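Local coordinates for protein mannitol dehydrogenase (Helicobacter pylori, PDB 3TWO) that probably catalyses the zinc-dependent, NADP(H)-linked interconversion of cinnamyl alcohols and the corresponding aldehydes, at residues Leu261-Leu266 against Arg286-Ser291; Gly181-Gly186 against Ile238-Pro243. All coordinates share one frame; numbering follows the deposited sequence.

Following the chain from the N terminus, residues 181-186 come first and pair with 238-243, closing a loop of 51 residues that includes helix 187-198 (interaction 2). Only after that loop has closed does interaction 1 open: residues 261-266 pair with 286-291 across 19 intervening residues. The two contacts are therefore in series, neither nesting nor crossing. They still belong to one parallel sheet, because strands 235-240 and 259-263 are neighbours, probably hydrogen-bonded from Ala262 N to Ile238 O and from Ser240 N to Ala262 O. Interaction 2 joins strands in the middle of this Rossmann sheet, whereas interaction 1 adds its last strand within the chain. Both end at the NADPH.

Interaction 1: residues Leu261-Leu266 against Arg286-Ser291; sequences LALVGL and RKVYGS. With NDP (NADPH dihydro-nicotinamide-adenine-dinucleotide phosphate), chain F.
Leu261, Ala262 and Leu263 pair in parallel with Val288, Tyr289 and Gly290, the two short strands 4.7 Å apart and 20° from parallel, joined by a ladder of four backbone hydrogen bonds that ends with Ser291 N on Leu263 O at 3.0 Å. On one face of the sheet, Tyr289 lays its ring over Ala262. Its CG sits between the backbone N and the carbonyl carbon (chi1 60°), and Ala262 CA lies 4.1 Å from the ring centroid, nearly on the normal, a CH-pi contact. Ala262 CB approaches CZ at 3.5 Å, so a small residue suits this place beneath a broad ring. The hydroxyl bonds to Ser172, while Phe171 meets the ring edge-to-face. On the other face, branched aliphatic side chains pack together: Leu263 CD1 meets Val288 CG1 at 3.6 Å, the two side chains crossing obliquely, with helix 248-252 packed against both Leu261 and Val288. Val288 and Gly290 also make backbone hydrogen bonds with the second subunit, whose Asp260 forms a salt bridge with Lys287 NZ. Beyond strand 259-263, Leu266 N donates to NADPH O3D at 2.9 Å. Such coenzyme binding just past the C-terminal end of a parallel strand is characteristic of the Rossmann fold.

Interaction 2: residues Gly181-Gly186 against Ile238-Pro243; sequences GVAGFG and IISTIP. With NDP (NADPH dihydro-nicotinamide-adenine-dinucleotide phosphate), chain F.
Thr241 turns its hydroxyl back onto the neighbouring strand end, where OG1 lies 2.9 Å from Ala183 O and 3.1 Å from Gly184 O, two acceptors competing for one proton. OG1 stands between the backbone N and the carbonyl carbon (chi1 78°), while Thr241 N bonds to Ala183 O at 2.8 Å. Behind this end the strands pair in parallel: Ile239 N donates to Gly181 O, and Ala183 N to Ile239 O in a nearly straight bond (174°). Val182 and Ile239 lie side by side, their CG2 methyls 3.9 Å apart, and both pack on Ala192 of helix 187-198. On the other face Ala183 CB touches Ile242 CD1. Ile242 lays its CG1, CG2 and CD1 against the adenine, CD1 lying 3.5 Å from N1A, an apolar branched side chain suited to a flat base. Gly184 has a positive phi (94°); a CB at these angles would press on the carbonyl O of Ala183 and run into Thr241 OG1. At Gly186, just before the helix, a CB would collide with NADPH O5B. Both fit the GxGxxG pattern of dinucleotide-binding folds. A water donates to Thr241 OG1, weakly accepts from Gly186 N and probably donates to NADPH O1N, though it has more acceptors in reach than protons. Thr241 thus holds the strand end by its amide, sets its hydroxyl beside the glycine turn and probably reaches the pyrophosphate through water, which probably helps fix the turn's shape for the coenzyme.

Interaction 1: residues Leu261-Leu266 against Arg286-Ser291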
ATOM      1  N   LEU B 261      -6.703  -1.401   3.082  1.00 24.54           N
ATOM      2  CA  LEU B 261      -6.313  -1.023   4.440  1.00 22.74           C
ATOM      3  C   LEU B 261      -5.936   0.457   4.381  1.00 23.02           C
ATOM      4  O   LEU B 261      -5.020   0.839   3.618  1.00 22.78           O
ATOM      5  CB  LEU B 261      -5.077  -1.808   4.858  1.00 22.75           C
ATOM      6  CG  LEU B 261      -4.279  -1.448   6.122  1.00 22.82           C
ATOM      7  CD1 LEU B 261      -5.230  -1.448   7.362  1.00 23.15           C
ATOM      8  CD2 LEU B 261      -3.165  -2.471   6.356  1.00 23.50           C
ATOM      9  N   ALA B 262      -6.719   1.276   5.065  1.00 20.79           N
ATOM     10  CA  ALA B 262      -6.533   2.696   5.086  1.00 20.99           C
ATOM     11  C   ALA B 262      -5.862   2.999   6.435  1.00 21.64           C
ATOM     12  O   ALA B 262      -6.394   2.618   7.498  1.00 21.14           O
ATOM     13  CB  ALA B 262      -7.898   3.424   5.077  1.00 19.61           C
ATOM     14  N   LEU B 263      -4.758   3.741   6.378  1.00 21.99           N
ATOM     15  CA  LEU B 263      -3.949   4.070   7.542  1.00 22.09           C
ATOM     16  C   LEU B 263      -4.177   5.535   7.851  1.00 21.50           C
ATOM     17  O   LEU B 263      -3.883   6.403   7.015  1.00 20.77           O
ATOM     18  CB  LEU B 263      -2.450   3.842   7.245  1.00 20.55           C
ATOM     19  CG  LEU B 263      -2.101   2.436   6.821  1.00 24.01           C
ATOM     20  CD1 LEU B 263      -0.637   2.262   6.343  1.00 20.82           C
ATOM     21  CD2 LEU B 263      -2.514   1.341   7.886  1.00 22.06           C
ATOM     22  N   VAL B 264      -4.677   5.814   9.058  1.00 21.41           N
ATOM     23  CA  VAL B 264      -4.682   7.198   9.563  1.00 21.74           C
ATOM     24  C   VAL B 264      -3.878   7.395  10.835  1.00 22.49           C
ATOM     25  O   VAL B 264      -3.379   8.501  11.070  1.00 21.52           O
ATOM     26  CB  VAL B 264      -6.118   7.723   9.780  1.00 22.17           C
ATOM     27  CG1 VAL B 264      -6.878   7.682   8.386  1.00 21.91           C
ATOM     28  CG2 VAL B 264      -6.824   6.888  10.829  1.00 19.71           C
ATOM     29  N   GLY B 265      -3.743   6.337  11.642  1.00 22.34           N
ATOM     30  CA  GLY B 265      -3.031   6.442  12.914  1.00 23.78           C
ATOM     31  C   GLY B 265      -1.519   6.653  12.771  1.00 25.27           C
ATOM     32  O   GLY B 265      -0.856   6.143  11.826  1.00 24.98           O
ATOM     33  N   LEU B 266      -0.947   7.394  13.708  1.00 25.47           N
ATOM     34  CA  LEU B 266       0.411   7.931  13.507  1.00 26.84           C
ATOM     35  C   LEU B 266       1.264   7.727  14.772  1.00 25.77           C
ATOM     36  O   LEU B 266       1.447   8.663  15.594  1.00 25.35           O
ATOM     37  CB  LEU B 266       0.245   9.400  13.188  1.00 27.72           C
ATOM     38  CG  LEU B 266       0.762  10.093  11.953  1.00 32.73           C
ATOM     39  CD1 LEU B 266       1.280   9.187  10.821  1.00 34.94           C
ATOM     40  CD2 LEU B 266      -0.321  11.034  11.519  1.00 31.19           C
ATOM     41  N   ARG B 286      -3.822  -7.077  -1.876  1.00 24.62           N
ATOM     42  CA  ARG B 286      -4.486  -6.400  -0.780  1.00 24.61           C
ATOM     43  C   ARG B 286      -3.882  -5.027  -0.722  1.00 24.87           C
ATOM     44  O   ARG B 286      -2.635  -4.882  -0.550  1.00 23.65           O
ATOM     45  CB  ARG B 286      -4.214  -7.146   0.515  1.00 24.39           C
ATOM     46  CG  ARG B 286      -4.819  -8.520   0.543  1.00 24.91           C
ATOM     47  CD  ARG B 286      -4.208  -9.255   1.699  1.00 30.57           C
ATOM     48  NE  ARG B 286      -4.780 -10.585   1.910  1.00 34.03           N
ATOM     49  CZ  ARG B 286      -4.262 -11.718   1.452  1.00 37.71           C
ATOM     50  NH1 ARG B 286      -3.201 -11.707   0.665  1.00 40.09           N
ATOM     51  NH2 ARG B 286      -4.842 -12.873   1.719  1.00 38.39           N
ATOM     52  N   LYS B 287      -4.723  -4.003  -0.891  1.00 24.13           N
ATOM     53  CA  LYS B 287      -4.170  -2.668  -1.153  1.00 23.61           C
ATOM     54  C   LYS B 287      -4.028  -1.854   0.141  1.00 24.00           C
ATOM     55  O   LYS B 287      -4.872  -1.957   1.036  1.00 26.69           O
ATOM     56  CB  LYS B 287      -5.100  -1.948  -2.139  1.00 23.58           C
ATOM     57  CG  LYS B 287      -5.280  -2.699  -3.525  1.00 27.71           C
ATOM     58  CD  LYS B 287      -5.841  -1.749  -4.562  1.00 30.08           C
ATOM     59  CE  LYS B 287      -6.357  -2.534  -5.723  1.00 31.42           C
ATOM     60  NZ  LYS B 287      -6.872  -1.585  -6.743  1.00 29.00           N
ATOM     61  N   VAL B 288      -3.008  -1.019   0.237  1.00 23.08           N
ATOM     62  CA  VAL B 288      -2.788  -0.198   1.425  1.00 22.18           C
ATOM     63  C   VAL B 288      -2.707   1.278   0.960  1.00 23.22           C
ATOM     64  O   VAL B 288      -2.100   1.582  -0.081  1.00 24.14           O
ATOM     65  CB  VAL B 288      -1.443  -0.562   2.124  1.00 21.74           C
ATOM     66  CG1 VAL B 288      -1.199   0.324   3.319  1.00 21.18           C
ATOM     67  CG2 VAL B 288      -1.355  -2.092   2.579  1.00 19.30           C
ATOM     68  N   TYR B 289      -3.328   2.198   1.671  1.00 22.94           N
ATOM     69  CA  TYR B 289      -3.027   3.610   1.371  1.00 23.49           C
ATOM     70  C   TYR B 289      -3.110   4.368   2.663  1.00 23.89           C
ATOM     71  O   TYR B 289      -3.650   3.829   3.672  1.00 25.01           O
ATOM     72  CB  TYR B 289      -3.980   4.193   0.357  1.00 23.31           C
ATOM     73  CG  TYR B 289      -5.430   4.153   0.803  1.00 25.57           C
ATOM     74  CD1 TYR B 289      -5.974   5.251   1.481  1.00 23.58           C
ATOM     75  CD2 TYR B 289      -6.272   3.028   0.533  1.00 21.22           C
ATOM     76  CE1 TYR B 289      -7.339   5.296   1.893  1.00 24.98           C
ATOM     77  CE2 TYR B 289      -7.670   3.055   0.968  1.00 20.22           C
ATOM     78  CZ  TYR B 289      -8.165   4.181   1.641  1.00 25.13           C
ATOM     79  OH  TYR B 289      -9.480   4.310   2.049  1.00 25.49           O
ATOM     80  N   GLY B 290      -2.586   5.594   2.656  1.00 23.07           N
ATOM     81  CA  GLY B 290      -2.719   6.476   3.817  1.00 23.72           C
ATOM     82  C   GLY B 290      -3.782   7.533   3.536  1.00 24.58           C
ATOM     83  O   GLY B 290      -4.105   7.791   2.378  1.00 23.71           O
ATOM     84  N   SER B 291      -4.269   8.184   4.581  1.00 24.59           N
ATOM     85  CA  SER B 291      -5.233   9.303   4.422  1.00 24.90           C
ATOM     86  C   SER B 291      -4.856  10.381   5.449  1.00 24.73           C
ATOM     87  O   SER B 291      -4.541  10.049   6.580  1.00 23.72           O
ATOM     88  CB  SER B 291      -6.681   8.840   4.667  1.00 23.92           C
ATOM     89  OG  SER B 291      -7.574   9.758   4.075  1.00 26.09           O
TER
HETATM   90  PA  NDP F 602      -7.020   8.309  20.947  1.00 22.95           P
HETATM   91  O1A NDP F 602      -6.103   7.733  21.942  1.00 23.98           O
HETATM   92  O2A NDP F 602      -8.566   8.544  21.136  1.00 22.23           O
HETATM   93  O5B NDP F 602      -7.453   6.813  20.465  1.00 18.73           O
HETATM   94  C5B NDP F 602      -6.428   5.716  20.189  1.00 22.07           C
HETATM   95  C4B NDP F 602      -7.108   4.374  20.435  1.00 24.96           C
HETATM   96  O4B NDP F 602      -6.358   3.173  19.975  1.00 25.16           O
HETATM   97  C3B NDP F 602      -7.357   4.214  21.952  1.00 23.70           C
HETATM   98  O3B NDP F 602      -8.753   3.760  22.126  1.00 23.91           O
HETATM   99  C2B NDP F 602      -6.352   3.098  22.342  1.00 22.89           C
HETATM  100  O2B NDP F 602      -6.951   2.376  23.435  1.00 25.27           O
HETATM  101  C1B NDP F 602      -6.375   2.187  21.091  1.00 23.88           C
HETATM  102  N9A NDP F 602      -5.095   1.483  20.850  1.00 24.84           N
HETATM  103  C8A NDP F 602      -3.869   1.954  21.174  1.00 22.01           C
HETATM  104  N7A NDP F 602      -2.990   1.063  20.744  1.00 25.59           N
HETATM  105  C5A NDP F 602      -3.637   0.056  20.163  1.00 21.63           C
HETATM  106  C6A NDP F 602      -3.229  -1.115  19.552  1.00 24.86           C
HETATM  107  N6A NDP F 602      -1.909  -1.491  19.440  1.00 25.24           N
HETATM  108  N1A NDP F 602      -4.189  -1.906  19.086  1.00 23.55           N
HETATM  109  C2A NDP F 602      -5.470  -1.610  19.143  1.00 24.21           C
HETATM  110  N3A NDP F 602      -5.885  -0.499  19.702  1.00 24.17           N
HETATM  111  C4A NDP F 602      -4.974   0.336  20.230  1.00 22.90           C
HETATM  112  O3  NDP F 602      -6.442   8.613  19.510  1.00 23.21           O
HETATM  113  PN  NDP F 602      -7.133   9.401  18.398  1.00 23.94           P
HETATM  114  O1N NDP F 602      -8.313   8.689  17.858  1.00 25.77           O
HETATM  115  O2N NDP F 602      -7.321  10.918  18.668  1.00 24.60           O
HETATM  116  O5D NDP F 602      -5.996   9.388  17.309  1.00 21.35           O
HETATM  117  C5D NDP F 602      -5.386   8.055  16.953  1.00 17.90           C
HETATM  118  C4D NDP F 602      -4.114   8.260  16.028  1.00 18.11           C
HETATM  119  O4D NDP F 602      -4.671   8.912  14.871  1.00 19.25           O
HETATM  120  C3D NDP F 602      -3.004   9.192  16.587  1.00 19.29           C
HETATM  121  O3D NDP F 602      -1.712   8.638  16.215  1.00 20.85           O
HETATM  122  C2D NDP F 602      -3.338  10.524  15.875  1.00 20.46           C
HETATM  123  O2D NDP F 602      -2.191  11.284  15.715  1.00 20.71           O
HETATM  124  C1D NDP F 602      -3.776   9.991  14.491  1.00 21.96           C
HETATM  125  N1N NDP F 602      -4.502  10.994  13.641  1.00 23.42           N
HETATM  126  C2N NDP F 602      -4.195  11.038  12.262  1.00 26.26           C
HETATM  127  C3N NDP F 602      -4.834  11.940  11.427  1.00 25.22           C
HETATM  128  C7N NDP F 602      -4.539  11.897   9.929  1.00 26.91           C
HETATM  129  O7N NDP F 602      -4.078  10.871   9.402  1.00 25.37           O
HETATM  130  N7N NDP F 602      -5.050  12.908   9.235  1.00 21.73           N
HETATM  131  C4N NDP F 602      -5.769  12.850  11.973  1.00 27.05           C
HETATM  132  C5N NDP F 602      -6.120  12.793  13.354  1.00 22.11           C
HETATM  133  C6N NDP F 602      -5.492  11.891  14.187  1.00 20.61           C
HETATM  134  P2B NDP F 602      -6.152   1.898  24.691  1.00 24.32           P
HETATM  135  O1X NDP F 602      -7.065   2.406  25.954  1.00 23.87           O
HETATM  136  O2X NDP F 602      -5.880   0.460  24.594  1.00 23.96           O
HETATM  137  O3X NDP F 602      -4.814   2.754  24.758  1.00 26.69           O

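Interaction 2: residues Gly181-Gly186 against Ile238-Pro243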
ATOM      1  N   GLY B 181     -13.332  -3.266   9.177  1.00 26.48           N
ATOM      2  CA  GLY B 181     -12.659  -3.324  10.495  1.00 25.21           C
ATOM      3  C   GLY B 181     -12.181  -1.921  10.916  1.00 25.50           C
ATOM      4  O   GLY B 181     -11.719  -1.119  10.089  1.00 25.49           O
ATOM      5  N   VAL B 182     -12.257  -1.647  12.217  1.00 25.05           N
ATOM      6  CA  VAL B 182     -11.753  -0.418  12.782  1.00 24.79           C
ATOM      7  C   VAL B 182     -10.717  -0.802  13.851  1.00 25.53           C
ATOM      8  O   VAL B 182     -11.044  -1.431  14.853  1.00 25.56           O
ATOM      9  CB  VAL B 182     -12.855   0.497  13.390  1.00 24.77           C
ATOM     10  CG1 VAL B 182     -12.214   1.795  13.933  1.00 23.54           C
ATOM     11  CG2 VAL B 182     -13.910   0.845  12.350  1.00 24.07           C
ATOM     12  N   ALA B 183      -9.461  -0.444  13.614  1.00 23.92           N
ATOM     13  CA  ALA B 183      -8.422  -0.772  14.579  1.00 24.57           C
ATOM     14  C   ALA B 183      -8.138   0.472  15.475  1.00 24.30           C
ATOM     15  O   ALA B 183      -7.765   1.561  14.969  1.00 23.69           O
ATOM     16  CB  ALA B 183      -7.166  -1.246  13.822  1.00 23.42           C
ATOM     17  N   GLY B 184      -8.286   0.316  16.787  1.00 23.57           N
ATOM     18  CA  GLY B 184      -8.115   1.426  17.717  1.00 24.30           C
ATOM     19  C   GLY B 184      -9.470   2.071  17.988  1.00 25.16           C
ATOM     20  O   GLY B 184     -10.015   2.744  17.139  1.00 25.65           O
ATOM     21  N   PHE B 185     -10.042   1.828  19.166  1.00 26.70           N
ATOM     22  CA  PHE B 185     -11.423   2.236  19.402  1.00 26.00           C
ATOM     23  C   PHE B 185     -11.462   3.467  20.291  1.00 26.61           C
ATOM     24  O   PHE B 185     -12.028   3.428  21.387  1.00 25.47           O
ATOM     25  CB  PHE B 185     -12.232   1.057  20.001  1.00 26.41           C
ATOM     26  CG  PHE B 185     -13.723   1.301  20.136  1.00 25.38           C
ATOM     27  CD1 PHE B 185     -14.461   1.919  19.105  1.00 24.36           C
ATOM     28  CD2 PHE B 185     -14.417   0.821  21.270  1.00 23.89           C
ATOM     29  CE1 PHE B 185     -15.889   2.085  19.205  1.00 22.15           C
ATOM     30  CE2 PHE B 185     -15.809   1.014  21.398  1.00 22.29           C
ATOM     31  CZ  PHE B 185     -16.550   1.631  20.328  1.00 23.50           C
ATOM     32  N   GLY B 186     -10.858   4.554  19.799  1.00 25.90           N
ATOM     33  CA  GLY B 186     -10.704   5.779  20.591  1.00 25.43           C
ATOM     34  C   GLY B 186     -11.504   6.907  19.957  1.00 25.36           C
ATOM     35  O   GLY B 186     -12.655   6.714  19.527  1.00 24.81           O
ATOM     36  N   ILE B 238     -10.405  -2.005   6.096  1.00 25.98           N
ATOM     37  CA  ILE B 238      -9.940  -1.789   7.464  1.00 24.61           C
ATOM     38  C   ILE B 238      -9.365  -0.373   7.568  1.00 25.90           C
ATOM     39  O   ILE B 238      -8.534   0.031   6.717  1.00 26.40           O
ATOM     40  CB  ILE B 238      -8.845  -2.795   7.866  1.00 24.65           C
ATOM     41  CG1 ILE B 238      -9.398  -4.249   7.901  1.00 25.98           C
ATOM     42  CG2 ILE B 238      -8.243  -2.457   9.242  1.00 21.30           C
ATOM     43  CD1 ILE B 238      -8.301  -5.322   8.087  1.00 22.94           C
ATOM     44  N   ILE B 239      -9.786   0.382   8.597  1.00 24.74           N
ATOM     45  CA  ILE B 239      -9.126   1.672   8.875  1.00 23.32           C
ATOM     46  C   ILE B 239      -8.380   1.526  10.185  1.00 23.56           C
ATOM     47  O   ILE B 239      -8.971   1.091  11.185  1.00 24.62           O
ATOM     48  CB  ILE B 239     -10.144   2.863   8.916  1.00 22.54           C
ATOM     49  CG1 ILE B 239      -9.467   4.179   9.291  1.00 20.27           C
ATOM     50  CG2 ILE B 239     -11.366   2.533   9.861  1.00 22.61           C
ATOM     51  CD1 ILE B 239     -10.366   5.366   9.127  1.00 21.55           C
ATOM     52  N   SER B 240      -7.082   1.796  10.162  1.00 22.19           N
ATOM     53  CA  SER B 240      -6.262   1.689  11.354  1.00 22.31           C
ATOM     54  C   SER B 240      -5.988   3.079  11.956  1.00 22.31           C
ATOM     55  O   SER B 240      -5.341   3.921  11.334  1.00 20.36           O
ATOM     56  CB  SER B 240      -4.932   1.021  11.062  1.00 21.78           C
ATOM     57  OG  SER B 240      -4.202   0.924  12.265  1.00 22.47           O
ATOM     58  N   THR B 241      -6.481   3.289  13.179  1.00 22.19           N
ATOM     59  CA  THR B 241      -6.257   4.535  13.873  1.00 23.45           C
ATOM     60  C   THR B 241      -5.239   4.347  14.992  1.00 24.93           C
ATOM     61  O   THR B 241      -5.136   5.223  15.847  1.00 25.38           O
ATOM     62  CB  THR B 241      -7.524   5.061  14.538  1.00 23.73           C
ATOM     63  OG1 THR B 241      -7.761   4.322  15.769  1.00 23.71           O
ATOM     64  CG2 THR B 241      -8.727   4.959  13.565  1.00 23.13           C
ATOM     65  N   ILE B 242      -4.548   3.198  15.015  1.00 24.31           N
ATOM     66  CA  ILE B 242      -3.692   2.842  16.152  1.00 24.28           C
ATOM     67  C   ILE B 242      -2.497   3.825  16.323  1.00 24.71           C
ATOM     68  O   ILE B 242      -1.753   4.022  15.385  1.00 24.18           O
ATOM     69  CB  ILE B 242      -3.110   1.428  15.974  1.00 23.70           C
ATOM     70  CG1 ILE B 242      -4.227   0.383  16.088  1.00 26.15           C
ATOM     71  CG2 ILE B 242      -2.038   1.168  17.005  1.00 22.18           C
ATOM     72  CD1 ILE B 242      -3.806  -1.074  15.660  1.00 23.06           C
ATOM     73  N   PRO B 243      -2.313   4.426  17.529  1.00 25.68           N
ATOM     74  CA  PRO B 243      -1.236   5.425  17.744  1.00 25.08           C
ATOM     75  C   PRO B 243      -0.002   4.868  18.497  1.00 26.91           C
ATOM     76  O   PRO B 243       0.877   5.651  18.885  1.00 26.93           O
ATOM     77  CB  PRO B 243      -1.937   6.447  18.632  1.00 23.90           C
ATOM     78  CG  PRO B 243      -2.725   5.509  19.605  1.00 24.67           C
ATOM     79  CD  PRO B 243      -3.268   4.393  18.681  1.00 25.00           C
TER
HETATM   80  PA  NDP F 602      -7.020   8.309  20.947  1.00 22.95           P
HETATM   81  O1A NDP F 602      -6.103   7.733  21.942  1.00 23.98           O
HETATM   82  O2A NDP F 602      -8.566   8.544  21.136  1.00 22.23           O
HETATM   83  O5B NDP F 602      -7.453   6.813  20.465  1.00 18.73           O
HETATM   84  C5B NDP F 602      -6.428   5.716  20.189  1.00 22.07           C
HETATM   85  C4B NDP F 602      -7.108   4.374  20.435  1.00 24.96           C
HETATM   86  O4B NDP F 602      -6.358   3.173  19.975  1.00 25.16           O
HETATM   87  C3B NDP F 602      -7.357   4.214  21.952  1.00 23.70           C
HETATM   88  O3B NDP F 602      -8.753   3.760  22.126  1.00 23.91           O
HETATM   89  C2B NDP F 602      -6.352   3.098  22.342  1.00 22.89           C
HETATM   90  O2B NDP F 602      -6.951   2.376  23.435  1.00 25.27           O
HETATM   91  C1B NDP F 602      -6.375   2.187  21.091  1.00 23.88           C
HETATM   92  N9A NDP F 602      -5.095   1.483  20.850  1.00 24.84           N
HETATM   93  C8A NDP F 602      -3.869   1.954  21.174  1.00 22.01           C
HETATM   94  N7A NDP F 602      -2.990   1.063  20.744  1.00 25.59           N
HETATM   95  C5A NDP F 602      -3.637   0.056  20.163  1.00 21.63           C
HETATM   96  C6A NDP F 602      -3.229  -1.115  19.552  1.00 24.86           C
HETATM   97  N6A NDP F 602      -1.909  -1.491  19.440  1.00 25.24           N
HETATM   98  N1A NDP F 602      -4.189  -1.906  19.086  1.00 23.55           N
HETATM   99  C2A NDP F 602      -5.470  -1.610  19.143  1.00 24.21           C
HETATM  100  N3A NDP F 602      -5.885  -0.499  19.702  1.00 24.17           N
HETATM  101  C4A NDP F 602      -4.974   0.336  20.230  1.00 22.90           C
HETATM  102  O3  NDP F 602      -6.442   8.613  19.510  1.00 23.21           O
HETATM  103  PN  NDP F 602      -7.133   9.401  18.398  1.00 23.94           P
HETATM  104  O1N NDP F 602      -8.313   8.689  17.858  1.00 25.77           O
HETATM  105  O2N NDP F 602      -7.321  10.918  18.668  1.00 24.60           O
HETATM  106  O5D NDP F 602      -5.996   9.388  17.309  1.00 21.35           O
HETATM  107  C5D NDP F 602      -5.386   8.055  16.953  1.00 17.90           C
HETATM  108  C4D NDP F 602      -4.114   8.260  16.028  1.00 18.11           C
HETATM  109  O4D NDP F 602      -4.671   8.912  14.871  1.00 19.25           O
HETATM  110  C3D NDP F 602      -3.004   9.192  16.587  1.00 19.29           C
HETATM  111  O3D NDP F 602      -1.712   8.638  16.215  1.00 20.85           O
HETATM  112  C2D NDP F 602      -3.338  10.524  15.875  1.00 20.46           C
HETATM  113  O2D NDP F 602      -2.191  11.284  15.715  1.00 20.71           O
HETATM  114  C1D NDP F 602      -3.776   9.991  14.491  1.00 21.96           C
HETATM  115  N1N NDP F 602      -4.502  10.994  13.641  1.00 23.42           N
HETATM  116  C2N NDP F 602      -4.195  11.038  12.262  1.00 26.26           C
HETATM  117  C3N NDP F 602      -4.834  11.940  11.427  1.00 25.22           C
HETATM  118  C7N NDP F 602      -4.539  11.897   9.929  1.00 26.91           C
HETATM  119  O7N NDP F 602      -4.078  10.871   9.402  1.00 25.37           O
HETATM  120  N7N NDP F 602      -5.050  12.908   9.235  1.00 21.73           N
HETATM  121  C4N NDP F 602      -5.769  12.850  11.973  1.00 27.05           C
HETATM  122  C5N NDP F 602      -6.120  12.793  13.354  1.00 22.11           C
HETATM  123  C6N NDP F 602      -5.492  11.891  14.187  1.00 20.61           C
HETATM  124  P2B NDP F 602      -6.152   1.898  24.691  1.00 24.32           P
HETATM  125  O1X NDP F 602      -7.065   2.406  25.954  1.00 23.87           O
HETATM  126  O2X NDP F 602      -5.880   0.460  24.594  1.00 23.96           O
HETATM  127  O3X NDP F 602      -4.814   2.754  24.758  1.00 26.69           O
HETATM  128  O   HOH W   1      -9.064   5.970  17.617  1.00 21.64           O